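Local coordinates for mucus binding proteinn (Lactobacillus reuteri, PDB 4MT5), which probably helps a gut lactobacillus adhere to intestinal mucus, as one mucin-binding repeat of a large adhesin anchored to the cell wall, at residues 15-20 / 39-44; 116-121 / 126-131. All blocks are in the same frame, centred on the assembly; numbering follows the deposited sequence.

Interaction 1: 15-20 / 39-44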
ATOM      1  N   GLU A  15       9.875   1.212 -22.504  1.00 26.25           N
ATOM      2  CA  GLU A  15      11.076   0.548 -22.981  1.00 24.41           C
ATOM      3  C   GLU A  15      10.792  -0.694 -23.807  1.00 27.15           C
ATOM      4  O   GLU A  15       9.756  -1.326 -23.645  1.00 30.38           O
ATOM      5  CB  GLU A  15      11.905   0.118 -21.782  1.00 28.93           C
ATOM      6  CG  GLU A  15      12.436   1.264 -20.950  1.00 33.59           C
ATOM      7  CD  GLU A  15      13.754   1.805 -21.474  1.00 37.11           C
ATOM      8  OE1 GLU A  15      14.494   2.419 -20.676  1.00 38.42           O
ATOM      9  OE2 GLU A  15      14.054   1.612 -22.678  1.00 43.20           O
ATOM     10  N   THR A  16      11.728  -1.058 -24.680  1.00 26.35           N
ATOM     11  CA  THR A  16      11.712  -2.368 -25.319  1.00 20.93           C
ATOM     12  C   THR A  16      12.399  -3.378 -24.395  1.00 21.38           C
ATOM     13  O   THR A  16      13.488  -3.118 -23.889  1.00 19.36           O
ATOM     14  CB  THR A  16      12.440  -2.333 -26.668  1.00 19.37           C
ATOM     15  OG1 THR A  16      11.723  -1.484 -27.566  1.00 24.35           O
ATOM     16  CG2 THR A  16      12.525  -3.716 -27.279  1.00 21.11           C
ATOM     17  N   LEU A  17      11.759  -4.521 -24.161  1.00 23.77           N
ATOM     18  CA  LEU A  17      12.345  -5.566 -23.311  1.00 23.52           C
ATOM     19  C   LEU A  17      13.222  -6.518 -24.114  1.00 22.91           C
ATOM     20  O   LEU A  17      14.293  -6.939 -23.661  1.00 21.72           O
ATOM     21  CB  LEU A  17      11.250  -6.378 -22.614  1.00 24.44           C
ATOM     22  CG  LEU A  17      10.267  -5.647 -21.697  1.00 24.90           C
ATOM     23  CD1 LEU A  17       9.093  -6.555 -21.369  1.00 23.76           C
ATOM     24  CD2 LEU A  17      10.955  -5.172 -20.427  1.00 24.19           C
ATOM     25  N   ARG A  18      12.754  -6.846 -25.312  1.00 21.23           N
ATOM     26  CA  ARG A  18      13.381  -7.872 -26.122  1.00 22.77           C
ATOM     27  C   ARG A  18      13.023  -7.671 -27.581  1.00 23.27           C
ATOM     28  O   ARG A  18      11.885  -7.319 -27.897  1.00 23.13           O
ATOM     29  CB  ARG A  18      12.902  -9.245 -25.654  1.00 22.44           C
ATOM     30  CG  ARG A  18      13.243 -10.411 -26.560  1.00 23.01           C
ATOM     31  CD  ARG A  18      12.992 -11.705 -25.816  1.00 24.79           C
ATOM     32  NE  ARG A  18      13.032 -12.874 -26.684  1.00 28.46           N
ATOM     33  CZ  ARG A  18      12.809 -14.114 -26.266  1.00 27.99           C
ATOM     34  NH1 ARG A  18      12.533 -14.349 -24.983  1.00 27.86           N
ATOM     35  NH2 ARG A  18      12.863 -15.117 -27.131  1.00 28.13           N
ATOM     36  N   GLN A  19      13.995  -7.868 -28.471  1.00 22.02           N
ATOM     37  CA  GLN A  19      13.692  -7.868 -29.892  1.00 21.51           C
ATOM     38  C   GLN A  19      14.361  -9.027 -30.600  1.00 22.46           C
ATOM     39  O   GLN A  19      15.574  -9.203 -30.521  1.00 23.88           O
ATOM     40  CB  GLN A  19      14.041  -6.545 -30.560  1.00 20.40           C
ATOM     41  CG  GLN A  19      13.659  -6.547 -32.021  1.00 24.44           C
ATOM     42  CD  GLN A  19      13.651  -5.175 -32.648  1.00 27.92           C
ATOM     43  OE1 GLN A  19      12.918  -4.279 -32.209  1.00 29.64           O
ATOM     44  NE2 GLN A  19      14.463  -5.000 -33.693  1.00 27.19           N
ATOM     45  N   ASP A  20      13.550  -9.828 -31.281  1.00 21.62           N
ATOM     46  CA  ASP A  20      14.053 -10.979 -32.006  1.00 24.65           C
ATOM     47  C   ASP A  20      14.194 -10.715 -33.506  1.00 27.17           C
ATOM     48  O   ASP A  20      13.237 -10.357 -34.196  1.00 24.31           O
ATOM     49  CB  ASP A  20      13.175 -12.201 -31.755  1.00 22.70           C
ATOM     50  CG  ASP A  20      13.244 -12.679 -30.320  1.00 26.76           C
ATOM     51  OD1 ASP A  20      14.025 -12.097 -29.536  1.00 26.16           O
ATOM     52  OD2 ASP A  20      12.521 -13.644 -29.973  1.00 29.21           O
ATOM     53  N   LYS A  39       5.611 -16.245 -21.724  1.00 31.20           N
ATOM     54  CA  LYS A  39       5.772 -17.007 -20.492  1.00 29.19           C
ATOM     55  C   LYS A  39       6.848 -16.382 -19.590  1.00 28.56           C
ATOM     56  O   LYS A  39       6.637 -16.212 -18.397  1.00 28.78           O
ATOM     57  CB  LYS A  39       6.112 -18.461 -20.812  1.00 30.87           C
ATOM     58  CG  LYS A  39       5.770 -19.444 -19.710  1.00 35.47           C
ATOM     59  CD  LYS A  39       7.012 -20.148 -19.186  1.00 40.37           C
ATOM     60  CE  LYS A  39       6.665 -21.551 -18.712  1.00 44.65           C
ATOM     61  NZ  LYS A  39       6.237 -22.408 -19.870  1.00 47.47           N
ATOM     62  N   LYS A  40       7.987 -16.019 -20.173  1.00 30.04           N
ATOM     63  CA  LYS A  40       9.122 -15.506 -19.407  1.00 28.27           C
ATOM     64  C   LYS A  40       8.810 -14.175 -18.751  1.00 30.75           C
ATOM     65  O   LYS A  40       9.228 -13.925 -17.623  1.00 30.19           O
ATOM     66  CB  LYS A  40      10.373 -15.364 -20.284  1.00 28.09           C
ATOM     67  CG  LYS A  40      11.074 -16.675 -20.636  1.00 28.82           C
ATOM     68  CD  LYS A  40      11.872 -17.242 -19.461  1.00 26.25           C
ATOM     69  CE  LYS A  40      12.661 -18.487 -19.876  1.00 28.86           C
ATOM     70  NZ  LYS A  40      11.797 -19.464 -20.622  1.00 32.85           N
ATOM     71  N   TYR A  41       8.071 -13.316 -19.446  1.00 29.61           N
ATOM     72  CA  TYR A  41       7.777 -12.002 -18.886  1.00 26.85           C
ATOM     73  C   TYR A  41       6.635 -12.002 -17.886  1.00 28.40           C
ATOM     74  O   TYR A  41       6.589 -11.153 -16.994  1.00 26.59           O
ATOM     75  CB  TYR A  41       7.588 -10.948 -19.979  1.00 24.74           C
ATOM     76  CG  TYR A  41       8.902 -10.622 -20.628  1.00 25.92           C
ATOM     77  CD1 TYR A  41       9.890  -9.921 -19.931  1.00 21.44           C
ATOM     78  CD2 TYR A  41       9.184 -11.060 -21.918  1.00 25.02           C
ATOM     79  CE1 TYR A  41      11.115  -9.655 -20.509  1.00 20.74           C
ATOM     80  CE2 TYR A  41      10.408 -10.799 -22.506  1.00 23.65           C
ATOM     81  CZ  TYR A  41      11.366 -10.097 -21.801  1.00 24.04           C
ATOM     82  OH  TYR A  41      12.569  -9.850 -22.410  1.00 23.58           O
ATOM     83  N   GLU A  42       5.726 -12.962 -18.020  1.00 29.38           N
ATOM     84  CA  GLU A  42       4.645 -13.104 -17.051  1.00 27.86           C
ATOM     85  C   GLU A  42       5.194 -13.549 -15.694  1.00 30.82           C
ATOM     86  O   GLU A  42       4.844 -12.970 -14.653  1.00 31.97           O
ATOM     87  CB  GLU A  42       3.557 -14.028 -17.583  1.00 26.51           C
ATOM     88  CG  GLU A  42       2.708 -13.353 -18.644  1.00 27.47           C
ATOM     89  CD  GLU A  42       1.788 -14.316 -19.383  1.00 35.16           C
ATOM     90  OE1 GLU A  42       2.119 -15.519 -19.495  1.00 34.98           O
ATOM     91  OE2 GLU A  42       0.723 -13.862 -19.861  1.00 35.56           O
ATOM     92  N   GLY A  43       6.097 -14.531 -15.711  1.00 27.47           N
ATOM     93  CA  GLY A  43       6.897 -14.864 -14.542  1.00 26.75           C
ATOM     94  C   GLY A  43       7.681 -13.695 -13.933  1.00 36.35           C
ATOM     95  O   GLY A  43       8.176 -13.806 -12.810  1.00 42.56           O
ATOM     96  N   ASP A  44       7.802 -12.578 -14.660  1.00 33.89           N
ATOM     97  CA  ASP A  44       8.533 -11.390 -14.190  1.00 33.15           C
ATOM     98  C   ASP A  44       7.574 -10.403 -13.532  1.00 29.18           C
ATOM     99  O   ASP A  44       7.989  -9.362 -13.022  1.00 27.53           O
ATOM    100  CB  ASP A  44       9.220 -10.650 -15.371  1.00 42.44           C
ATOM    101  CG  ASP A  44      10.584 -11.273 -15.821  1.00 45.05           C
ATOM    102  OD1 ASP A  44      10.697 -12.521 -15.951  1.00 46.46           O
ATOM    103  OD2 ASP A  44      11.539 -10.488 -16.080  1.00 40.68           O
TER

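Interaction 2: 116-121 / 126-131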
ATOM      1  N   GLY A 116      -5.040   0.318   2.805  1.00 27.38           N
ATOM      2  CA  GLY A 116      -4.509  -0.547   1.775  1.00 27.19           C
ATOM      3  C   GLY A 116      -3.578   0.218   0.856  1.00 26.41           C
ATOM      4  O   GLY A 116      -3.422   1.432   0.978  1.00 26.48           O
ATOM      5  N   TYR A 117      -2.968  -0.496  -0.081  1.00 27.76           N
ATOM      6  CA  TYR A 117      -2.079   0.111  -1.059  1.00 25.69           C
ATOM      7  C   TYR A 117      -1.951  -0.786  -2.276  1.00 25.49           C
ATOM      8  O   TYR A 117      -2.414  -1.921  -2.263  1.00 26.66           O
ATOM      9  CB  TYR A 117      -0.708   0.351  -0.441  1.00 26.47           C
ATOM     10  CG  TYR A 117      -0.165  -0.844   0.287  1.00 23.78           C
ATOM     11  CD1 TYR A 117      -0.390  -1.011   1.644  1.00 24.71           C
ATOM     12  CD2 TYR A 117       0.568  -1.804  -0.376  1.00 24.83           C
ATOM     13  CE1 TYR A 117       0.108  -2.105   2.328  1.00 24.69           C
ATOM     14  CE2 TYR A 117       1.068  -2.906   0.298  1.00 27.99           C
ATOM     15  CZ  TYR A 117       0.836  -3.047   1.650  1.00 28.41           C
ATOM     16  OH  TYR A 117       1.329  -4.143   2.317  1.00 31.23           O
ATOM     17  N   THR A 118      -1.330  -0.276  -3.329  1.00 25.61           N
ATOM     18  CA  THR A 118      -1.088  -1.078  -4.520  1.00 24.70           C
ATOM     19  C   THR A 118       0.404  -1.188  -4.807  1.00 26.06           C
ATOM     20  O   THR A 118       1.113  -0.182  -4.793  1.00 26.34           O
ATOM     21  CB  THR A 118      -1.769  -0.472  -5.736  1.00 26.33           C
ATOM     22  OG1 THR A 118      -3.162  -0.317  -5.458  1.00 27.66           O
ATOM     23  CG2 THR A 118      -1.598  -1.386  -6.949  1.00 28.08           C
ATOM     24  N   THR A 119       0.873  -2.410  -5.058  1.00 26.12           N
ATOM     25  CA  THR A 119       2.279  -2.654  -5.362  1.00 26.73           C
ATOM     26  C   THR A 119       2.422  -3.013  -6.839  1.00 27.73           C
ATOM     27  O   THR A 119       1.544  -3.669  -7.393  1.00 29.17           O
ATOM     28  CB  THR A 119       2.858  -3.801  -4.518  1.00 26.31           C
ATOM     29  OG1 THR A 119       2.607  -3.552  -3.134  1.00 25.64           O
ATOM     30  CG2 THR A 119       4.354  -3.903  -4.718  1.00 28.53           C
ATOM     31  N   ASP A 120       3.513  -2.556  -7.462  1.00 24.70           N
ATOM     32  CA  ASP A 120       3.876  -2.902  -8.826  1.00 26.55           C
ATOM     33  C   ASP A 120       4.547  -4.266  -8.751  1.00 26.03           C
ATOM     34  O   ASP A 120       5.495  -4.433  -8.001  1.00 26.35           O
ATOM     35  CB  ASP A 120       4.854  -1.845  -9.339  1.00 29.22           C
ATOM     36  CG  ASP A 120       5.241  -2.026 -10.807  1.00 30.92           C
ATOM     37  OD1 ASP A 120       5.635  -3.145 -11.222  1.00 29.97           O
ATOM     38  OD2 ASP A 120       5.181  -1.013 -11.541  1.00 27.83           O
ATOM     39  N   ASN A 121       4.050  -5.238  -9.511  1.00 23.67           N
ATOM     40  CA  ASN A 121       4.586  -6.607  -9.461  1.00 29.51           C
ATOM     41  C   ASN A 121       5.984  -6.748 -10.066  1.00 33.71           C
ATOM     42  O   ASN A 121       6.724  -7.690  -9.744  1.00 36.68           O
ATOM     43  CB  ASN A 121       3.658  -7.598 -10.180  1.00 29.83           C
ATOM     44  CG  ASN A 121       2.398  -7.920  -9.394  1.00 32.28           C
ATOM     45  OD1 ASN A 121       2.016  -7.206  -8.456  1.00 31.99           O
ATOM     46  ND2 ASN A 121       1.737  -9.003  -9.783  1.00 33.02           N
ATOM     47  N   VAL A 126       5.700   0.492  -4.187  1.00 30.37           N
ATOM     48  CA  VAL A 126       4.269   0.786  -4.106  1.00 26.36           C
ATOM     49  C   VAL A 126       3.928   2.058  -4.863  1.00 26.04           C
ATOM     50  O   VAL A 126       4.627   3.063  -4.757  1.00 29.17           O
ATOM     51  CB  VAL A 126       3.717   0.781  -2.637  1.00 26.15           C
ATOM     52  CG1 VAL A 126       4.772   0.296  -1.668  1.00 28.77           C
ATOM     53  CG2 VAL A 126       3.177   2.135  -2.226  1.00 27.13           C
ATOM     54  N   VAL A 127       2.847   1.999  -5.632  1.00 25.64           N
ATOM     55  CA  VAL A 127       2.504   3.065  -6.561  1.00 23.57           C
ATOM     56  C   VAL A 127       1.355   3.957  -6.093  1.00 25.28           C
ATOM     57  O   VAL A 127       1.253   5.107  -6.525  1.00 28.54           O
ATOM     58  CB  VAL A 127       2.227   2.495  -7.973  1.00 25.78           C
ATOM     59  CG1 VAL A 127       3.307   1.483  -8.340  1.00 28.44           C
ATOM     60  CG2 VAL A 127       0.880   1.824  -8.052  1.00 26.74           C
ATOM     61  N   SER A 128       0.498   3.448  -5.209  1.00 24.44           N
ATOM     62  CA  SER A 128      -0.551   4.290  -4.624  1.00 26.73           C
ATOM     63  C   SER A 128      -1.029   3.771  -3.274  1.00 28.11           C
ATOM     64  O   SER A 128      -0.700   2.652  -2.891  1.00 28.10           O
ATOM     65  CB  SER A 128      -1.736   4.454  -5.572  1.00 24.33           C
ATOM     66  OG  SER A 128      -2.481   3.256  -5.639  1.00 26.88           O
ATOM     67  N   TYR A 129      -1.788   4.606  -2.557  1.00 29.57           N
ATOM     68  CA  TYR A 129      -2.362   4.252  -1.260  1.00 25.98           C
ATOM     69  C   TYR A 129      -3.848   4.563  -1.270  1.00 25.78           C
ATOM     70  O   TYR A 129      -4.274   5.564  -1.847  1.00 25.36           O
ATOM     71  CB  TYR A 129      -1.698   5.040  -0.133  1.00 27.42           C
ATOM     72  CG  TYR A 129      -0.240   4.692   0.131  1.00 30.65           C
ATOM     73  CD1 TYR A 129       0.112   3.698   1.052  1.00 31.52           C
ATOM     74  CD2 TYR A 129       0.783   5.364  -0.520  1.00 28.67           C
ATOM     75  CE1 TYR A 129       1.448   3.379   1.308  1.00 27.22           C
ATOM     76  CE2 TYR A 129       2.116   5.050  -0.278  1.00 30.65           C
ATOM     77  CZ  TYR A 129       2.441   4.058   0.636  1.00 30.17           C
ATOM     78  OH  TYR A 129       3.767   3.754   0.865  1.00 34.02           O
ATOM     79  N   ASP A 130      -4.629   3.690  -0.640  1.00 25.08           N
ATOM     80  CA  ASP A 130      -6.065   3.887  -0.478  1.00 22.88           C
ATOM     81  C   ASP A 130      -6.289   4.847   0.669  1.00 23.90           C
ATOM     82  O   ASP A 130      -5.382   5.102   1.453  1.00 24.26           O
ATOM     83  CB  ASP A 130      -6.725   2.555  -0.161  1.00 25.78           C
ATOM     84  CG  ASP A 130      -6.636   1.573  -1.322  1.00 31.57           C
ATOM     85  OD1 ASP A 130      -6.463   2.044  -2.473  1.00 34.55           O
ATOM     86  OD2 ASP A 130      -6.742   0.340  -1.090  1.00 28.29           O
ATOM     87  N   PRO A 131      -7.498   5.395   0.783  1.00 24.85           N
ATOM     88  CA  PRO A 131      -7.704   6.314   1.911  1.00 24.29           C
ATOM     89  C   PRO A 131      -7.536   5.633   3.277  1.00 22.65           C
ATOM     90  O   PRO A 131      -7.880   4.466   3.417  1.00 23.45           O
ATOM     91  CB  PRO A 131      -9.157   6.772   1.731  1.00 24.00           C
ATOM     92  CG  PRO A 131      -9.509   6.449   0.303  1.00 24.47           C
ATOM     93  CD  PRO A 131      -8.694   5.252  -0.066  1.00 23.18           C
TER
HETATM   94  O   HOH W   1      -7.396   1.757   3.006  1.00 24.68           O
HETATM   95  O   HOH W   2      -3.800   1.332  -3.556  1.00 23.44           O

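Interaction 1: 15-20 / 39-44
Atom OD2 of Asp20 is gripped from two quarters: by Arg18, the residue whose CB touches the hydroxyl of Tyr41, and by the hydroxyl of Tyr32. The pair lies on strand 16-24 of a ubiquitin-like beta-grasp domain, where helix 35-42 packs beside the strand. Arg18 presents its guanidinium side-on, with NE 3.1 Å from Asp20 OD1 and NH2 3.2 Å from OD2; the NE bond is nearly straight (166°) and lies close to the guanidinium plane. An extended chain, with CG anti to the backbone N (chi1 168°), carries the charged group past the tyrosine to the acid. With an alanine here, Asp20 would probably be left without its positive mate, and the Tyr41 hydroxyl would keep CB but lose the CD methylene beside it. The backbone of Leu17 and Arg18 forms a classic beta bulge opposite Tyr8, so that both of these consecutive residues turn their side chains toward the helix. Tyr41 reaches out from the helix until its OH lies 3.3 Å from Arg18 CB. Leu17 completes the contact through a CH-pi interaction, its CD1 sitting over one ring face, 4.0 Å from the centroid of Tyr41.

Interaction 2: 116-121 / 126-131
Gly116 and Asp130 are tied by a backbone bond in which Asp130 N donates to Gly116 O at 3.0 Å. The amide of Gly116 finds its acceptor in a water, which in turn donates to Pro131 O and so bridges segments 116-121 and 126-131 at this end. Further along, Thr118 satisfies both of its backbone polar groups across the contact: its N donates to Ser128 O at 3.0 Å, and its O accepts from Val127 N at 2.9 Å. The same Thr118 oxygen also has Val126 CA within 3.4 Å, a CA-H...O contact. These bonds build a beta hairpin from strands 104-120 and 126-129, in which a beta bulge shifts the register by one residue, Thr118 pairing with Ser128 but Thr119 with Val126. On the face that carries Thr118 and Ser128, the two hydroxyls are linked through a second water rather than directly: it lies 2.6 Å from Thr118 OG1 and 3.1 Å from Ser128 OG. That water also donates to Asp130 OD1, while OD2 of this acid is bonded to His76 NE2, so both carboxylate oxygens have partners. Asp120 is likewise supplied on both oxygens, OD2 by His72 and OD1 by the amides of Val122 and Thr123 in the connecting turn; its CB rests against Val127 CG1. On the other face, Tyr117 and Tyr129 form a non-hydrogen-bonded pair. Tyr117 CB lies 3.8 Å from Tyr129 CD1, but with chi1 at 48° the Tyr117 ring leads away from its neighbour and its hydroxyl bonds to Asn83 O. The ring of Tyr129 makes a cation-pi contact with Arg115.

In the fold
Interactions 1 and 2 follow one another along the chain, the first closing before the second opens, and their centres stand 24 Å apart, although their nearest atoms come within about 4 Å without touching. Each falls in a different sequence family, interaction 1 in the Mucin binding range and interaction 2 in the Muc B2-like range. One sheet nevertheless reaches both. Strand 65-77 runs parallel to strand 2-10, the partner of strand 16-24, and antiparallel to strand 104-120, which carries half of the hairpin at 116-131. This shared strand thus links the helix-on-sheet packing of one part to the hairpin near the middle of the elongated repeat.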